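Local coordinates for protein positive phenol-degradative gene regulator (Ralstonia sp. E2, PDB 5FRY) that activates transcription of phenol-degradation genes when its sensory domain detects phenols, at the interface of chains A and B. Residues are numbered along the deposited sequence; one frame, centred on the assembly and turned at random. Chains: chain A/B, Positive phenol-degradative gene regulator.

Contact 1: the interface of chains A and B. Residues chain A 27-31; chain B 103, 108-109, 132.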
loop_
_atom_site.group_PDB
_atom_site.type_symbol
_atom_site.label_atom_id
_atom_site.label_comp_id
_atom_site.label_asym_id
_atom_site.label_seq_id
_atom_site.Cartn_x
_atom_site.Cartn_y
_atom_site.Cartn_z
ATOM N N MET A 27 11.020 7.862 -11.110
ATOM C CA MET A 27 10.312 7.036 -12.085
ATOM C C MET A 27 11.265 6.294 -13.020
ATOM O O MET A 27 10.943 5.207 -13.505
ATOM C CB MET A 27 9.345 7.912 -12.878
ATOM C CG MET A 27 8.695 7.258 -14.059
ATOM S SD MET A 27 7.516 8.407 -14.788
ATOM C CE MET A 27 8.579 9.811 -15.160
ATOM N N LYS A 28 12.437 6.876 -13.266
ATOM C CA LYS A 28 13.497 6.202 -14.012
ATOM C C LYS A 28 14.329 5.302 -13.088
ATOM O O LYS A 28 15.443 4.896 -13.427
ATOM C CB LYS A 28 14.406 7.225 -14.708
ATOM C CG LYS A 28 13.693 8.184 -15.665
ATOM C CD LYS A 28 14.647 9.274 -16.165
ATOM C CE LYS A 28 13.999 10.154 -17.230
ATOM N NZ LYS A 28 14.951 11.162 -17.798
ATOM N N GLU A 29 13.793 5.003 -11.911
ATOM C CA GLU A 29 14.437 4.055 -11.012
ATOM C C GLU A 29 13.440 2.994 -10.558
ATOM O O GLU A 29 13.826 1.950 -10.058
ATOM C CB GLU A 29 15.025 4.776 -9.808
ATOM C CG GLU A 29 15.931 3.919 -8.940
ATOM C CD GLU A 29 16.431 4.673 -7.731
ATOM O OE1 GLU A 29 16.677 5.892 -7.859
ATOM O OE2 GLU A 29 16.554 4.059 -6.647
ATOM N N GLY A 30 12.154 3.268 -10.750
ATOM C CA GLY A 30 11.120 2.351 -10.301
ATOM C C GLY A 30 11.003 2.442 -8.791
ATOM O O GLY A 30 10.634 1.487 -8.110
ATOM N N SER A 31 11.337 3.602 -8.249
ATOM C CA SER A 31 11.335 3.739 -6.804
ATOM C C SER A 31 10.656 5.037 -6.391
ATOM O O SER A 31 10.455 5.929 -7.216
ATOM C CB SER A 31 12.767 3.677 -6.251
ATOM O OG SER A 31 13.426 4.916 -6.421
ATOM N N THR B 103 6.315 0.579 -12.632
ATOM C CA THR B 103 7.521 1.373 -12.383
ATOM C C THR B 103 7.171 2.709 -11.718
ATOM O O THR B 103 7.743 3.080 -10.671
ATOM C CB THR B 103 8.318 1.630 -13.701
ATOM O OG1 THR B 103 8.721 0.379 -14.286
ATOM C CG2 THR B 103 9.558 2.468 -13.427
ATOM N N VAL B 108 8.745 -1.743 -8.791
ATOM C CA VAL B 108 9.877 -2.413 -9.428
ATOM C C VAL B 108 10.271 -1.612 -10.674
ATOM O O VAL B 108 9.449 -0.881 -11.234
ATOM C CB VAL B 108 9.520 -3.860 -9.814
ATOM C CG1 VAL B 108 8.391 -3.853 -10.815
ATOM C CG2 VAL B 108 10.725 -4.613 -10.355
ATOM N N ARG B 109 11.522 -1.736 -11.110
ATOM C CA ARG B 109 11.952 -1.151 -12.393
ATOM C C ARG B 109 11.861 -2.240 -13.451
ATOM O O ARG B 109 12.565 -3.262 -13.380
ATOM C CB ARG B 109 13.386 -0.594 -12.296
ATOM C CG ARG B 109 13.959 0.114 -13.537
ATOM C CD ARG B 109 15.501 0.330 -13.385
ATOM N NE ARG B 109 15.882 0.889 -12.080
ATOM C CZ ARG B 109 17.015 0.606 -11.432
ATOM N NH1 ARG B 109 17.896 -0.234 -11.966
ATOM N NH2 ARG B 109 17.268 1.156 -10.245
ATOM N N ASP B 132 15.435 -3.970 -8.686
ATOM C CA ASP B 132 15.088 -3.220 -7.505
ATOM C C ASP B 132 13.674 -3.584 -7.063
ATOM O O ASP B 132 12.969 -2.754 -6.516
ATOM C CB ASP B 132 15.212 -1.713 -7.771
ATOM C CG ASP B 132 15.115 -0.867 -6.483
ATOM O OD1 ASP B 132 15.647 -1.277 -5.440
ATOM O OD2 ASP B 132 14.499 0.217 -6.514
#

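Contact 2: the interface of chains A and B. Residues chain A 32, 39-41; chain B 40-41, 104-107.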
loop_
_atom_site.group_PDB
_atom_site.type_symbol
_atom_site.label_atom_id
_atom_site.label_comp_id
_atom_site.label_asym_id
_atom_site.label_seq_id
_atom_site.Cartn_x
_atom_site.Cartn_y
_atom_site.Cartn_z
ATOM N N ILE A 32 10.259 5.090 -5.117
ATOM C CA ILE A 32 9.706 6.276 -4.492
ATOM C C ILE A 32 10.193 6.310 -3.048
ATOM O O ILE A 32 10.143 5.288 -2.365
ATOM C CB ILE A 32 8.168 6.289 -4.489
ATOM C CG1 ILE A 32 7.600 6.120 -5.907
ATOM C CG2 ILE A 32 7.645 7.565 -3.849
ATOM C CD1 ILE A 32 6.114 6.075 -5.919
ATOM N N MET A 39 8.747 3.915 -0.510
ATOM C CA MET A 39 7.281 3.836 -0.580
ATOM C C MET A 39 6.824 3.130 -1.866
ATOM O O MET A 39 7.544 3.096 -2.864
ATOM C CB MET A 39 6.653 5.235 -0.541
ATOM C CG MET A 39 7.251 6.199 0.510
ATOM S SD MET A 39 6.867 5.732 2.197
ATOM C CE MET A 39 5.176 6.303 2.257
ATOM N N ILE A 40 5.610 2.593 -1.850
ATOM C CA ILE A 40 4.941 2.259 -3.106
ATOM C C ILE A 40 3.611 2.966 -3.182
ATOM O O ILE A 40 3.041 3.352 -2.141
ATOM C CB ILE A 40 4.688 0.743 -3.305
ATOM C CG1 ILE A 40 3.842 0.164 -2.171
ATOM C CG2 ILE A 40 6.006 -0.016 -3.416
ATOM C CD1 ILE A 40 3.365 -1.222 -2.504
ATOM N N LEU A 41 3.132 3.158 -4.413
ATOM C CA LEU A 41 1.734 3.567 -4.639
ATOM C C LEU A 41 0.899 2.316 -4.765
ATOM O O LEU A 41 1.178 1.474 -5.625
ATOM C CB LEU A 41 1.592 4.413 -5.906
ATOM C CG LEU A 41 2.147 5.840 -5.896
ATOM C CD1 LEU A 41 2.416 6.302 -7.331
ATOM C CD2 LEU A 41 1.218 6.798 -5.179
ATOM N N ILE B 40 -2.785 5.071 -2.364
ATOM C CA ILE B 40 -2.100 5.630 -1.200
ATOM C C ILE B 40 -0.622 5.402 -1.362
ATOM O O ILE B 40 -0.207 4.534 -2.130
ATOM C CB ILE B 40 -2.553 5.027 0.149
ATOM C CG1 ILE B 40 -2.440 3.495 0.151
ATOM C CG2 ILE B 40 -3.979 5.508 0.489
ATOM C CD1 ILE B 40 -2.622 2.874 1.566
ATOM N N LEU B 41 0.159 6.233 -0.694
ATOM C CA LEU B 41 1.582 5.991 -0.573
ATOM C C LEU B 41 1.763 5.191 0.695
ATOM O O LEU B 41 1.356 5.645 1.760
ATOM C CB LEU B 41 2.363 7.302 -0.512
ATOM C CG LEU B 41 2.638 7.914 -1.889
ATOM C CD1 LEU B 41 3.161 9.316 -1.742
ATOM C CD2 LEU B 41 3.634 7.043 -2.684
ATOM N N ILE B 104 6.191 3.398 -12.287
ATOM C CA ILE B 104 5.667 4.629 -11.697
ATOM C C ILE B 104 5.159 4.416 -10.255
ATOM O O ILE B 104 5.254 5.307 -9.414
ATOM C CB ILE B 104 4.533 5.203 -12.567
ATOM C CG1 ILE B 104 5.090 5.679 -13.913
ATOM C CG2 ILE B 104 3.797 6.343 -11.848
ATOM C CD1 ILE B 104 4.015 5.889 -15.019
ATOM N N GLU B 105 4.622 3.232 -9.986
ATOM C CA GLU B 105 4.073 2.916 -8.688
ATOM C C GLU B 105 5.194 2.570 -7.702
ATOM O O GLU B 105 4.933 2.346 -6.520
ATOM C CB GLU B 105 3.064 1.777 -8.799
ATOM C CG GLU B 105 1.649 2.244 -9.189
ATOM C CD GLU B 105 0.837 1.193 -9.947
ATOM O OE1 GLU B 105 1.108 -0.028 -9.841
ATOM O OE2 GLU B 105 -0.074 1.603 -10.691
ATOM N N GLY B 106 6.431 2.555 -8.196
ATOM C CA GLY B 106 7.598 2.378 -7.347
ATOM C C GLY B 106 7.721 0.959 -6.837
ATOM O O GLY B 106 8.455 0.675 -5.887
ATOM N N VAL B 107 7.050 0.048 -7.526
ATOM C CA VAL B 107 7.036 -1.344 -7.122
ATOM C C VAL B 107 8.328 -2.035 -7.565
ATOM O O VAL B 107 8.969 -2.750 -6.790
ATOM C CB VAL B 107 5.797 -2.052 -7.698
ATOM C CG1 VAL B 107 5.985 -3.540 -7.718
ATOM C CG2 VAL B 107 4.501 -1.659 -6.905
HETATM O O HOH W 1 0.863 -0.870 -6.835
HETATM O O HOH W 2 9.694 2.514 -4.239
#

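Contact 1: the interface of chains A and B
The methyl CG2 of B:Thr103, near the end of helix 91-104, meets the turn that precedes strand 31-34 of chain A, and its apolar partner is A:Gly30 CA at 3.5 Å. With chi1 at -60°, CG2 stands anti to the backbone N and is turned to the glycine, while OG1 sits beside that N. A:Gly30 has positive phi and no side chain, which probably allows the turn to lie close against the methyl. The same CG2 also faces the carbonyl of A:Met27, but that spacing is too short to carry weight. Further along, A:Gly30 CA comes within 3.8 Å of B:Val108 O, the backbone carbonyl just before strand 109-118.

Outward of this centre, B:Arg109 lies against the peptide that leaves A:Glu29. Its CB is 3.4 Å from A:Glu29 O, and the chain then bends at chi3, bringing the guanidinium back to the same oxygen. NE donates a hydrogen bond to A:Glu29 O at 3.1 Å. The donor sits well above the carbonyl plane, with a C=O...N angle of 104°, so no lone pair is met squarely. NH2 reaches over to the aliphatic part of A:Glu29, 3.3 Å from CG.

At the rim the carboxylate and guanidinium planes are turned 69° apart, and A:Glu29 OE2 remains 4.7 Å from B:Arg109 NH2; the attraction is probably long-range. B:Asp132 OD2 approaches A:Ser31 CB at 3.9 Å and would add negative charge beside the glutamate, perhaps partly offset by the arginine. The patch fastens the turn of one sensory domain to the helix-to-strand junction of the other across their two-fold interface.

Contact 2: the interface of chains A and B
A:Leu41 N donates a backbone hydrogen bond to B:Glu105 O at 2.9 Å, nearly straight at the hydrogen (166°), linking strand 37-43 of chain A to the loop after helix 91-104 of chain B. The two copies of strand 37-43 also meet each other, running antiparallel, with A:Leu41 and B:Leu41 forming a beta bridge.

Apolar packing centres on those two leucines. Their side chains lie side by side and point the same way, each with CG beside its backbone N and anti to the carbonyl carbon (chi1 -71° in A and -83° in B). The branches touch through CD2 against CD2 at 3.5 Å, tighter than ordinary van der Waals contact. The other methyl of A:Leu41, CD1, faces the carbonyl O of B:Ile104, while its CB packs on CG of B:Glu105 at 3.9 Å. A:Met39, bent at chi2 and chi3, folds its terminal methyl CE toward B:Leu41 CB. On the loop side, A:Ile40 turns CG2 to B:Gly106 O and to B:Val107, and A:Ile32 lays CG1 near B:Gly106 CA at 4.0 Å.

Water-mediated links add to the direct bonding. Water 2 connects A:Ile32 N and A:Met39 O with B:Gly106 O, thereby tying two strands of chain A to the loop of chain B through backbone groups. The side chain of B:Glu105 is extended beyond CG and runs past A:Leu41 O, with CG 3.7 Å from that oxygen. At its tip, the carboxylate oxygen OE1 of B:Glu105 lies 3.1 Å from water 1, which bridges it to the carbonyl O of A:Leu41.

The C-alpha centres of contact 1 and contact 2 lie about 9 Å apart, making them neighbouring patches of one two-fold interface. No residue is common to both, but consecutive residues pass from one to the other: strand 31-34 gives A:Ser31 to contact 1 and A:Ile32 to contact 2. Along chain B, the stretch 104-107 of contact 2 is flanked by B:Thr103 and by B:Val108 and B:Arg109 of contact 1, so one continuous segment probably couples the patches. Contact 2 approaches the two-fold axis, where copies of strand 37-43 meet, while contact 1 lies farther out; each has a twin with chains exchanged, consistent with a dimeric sensory domain.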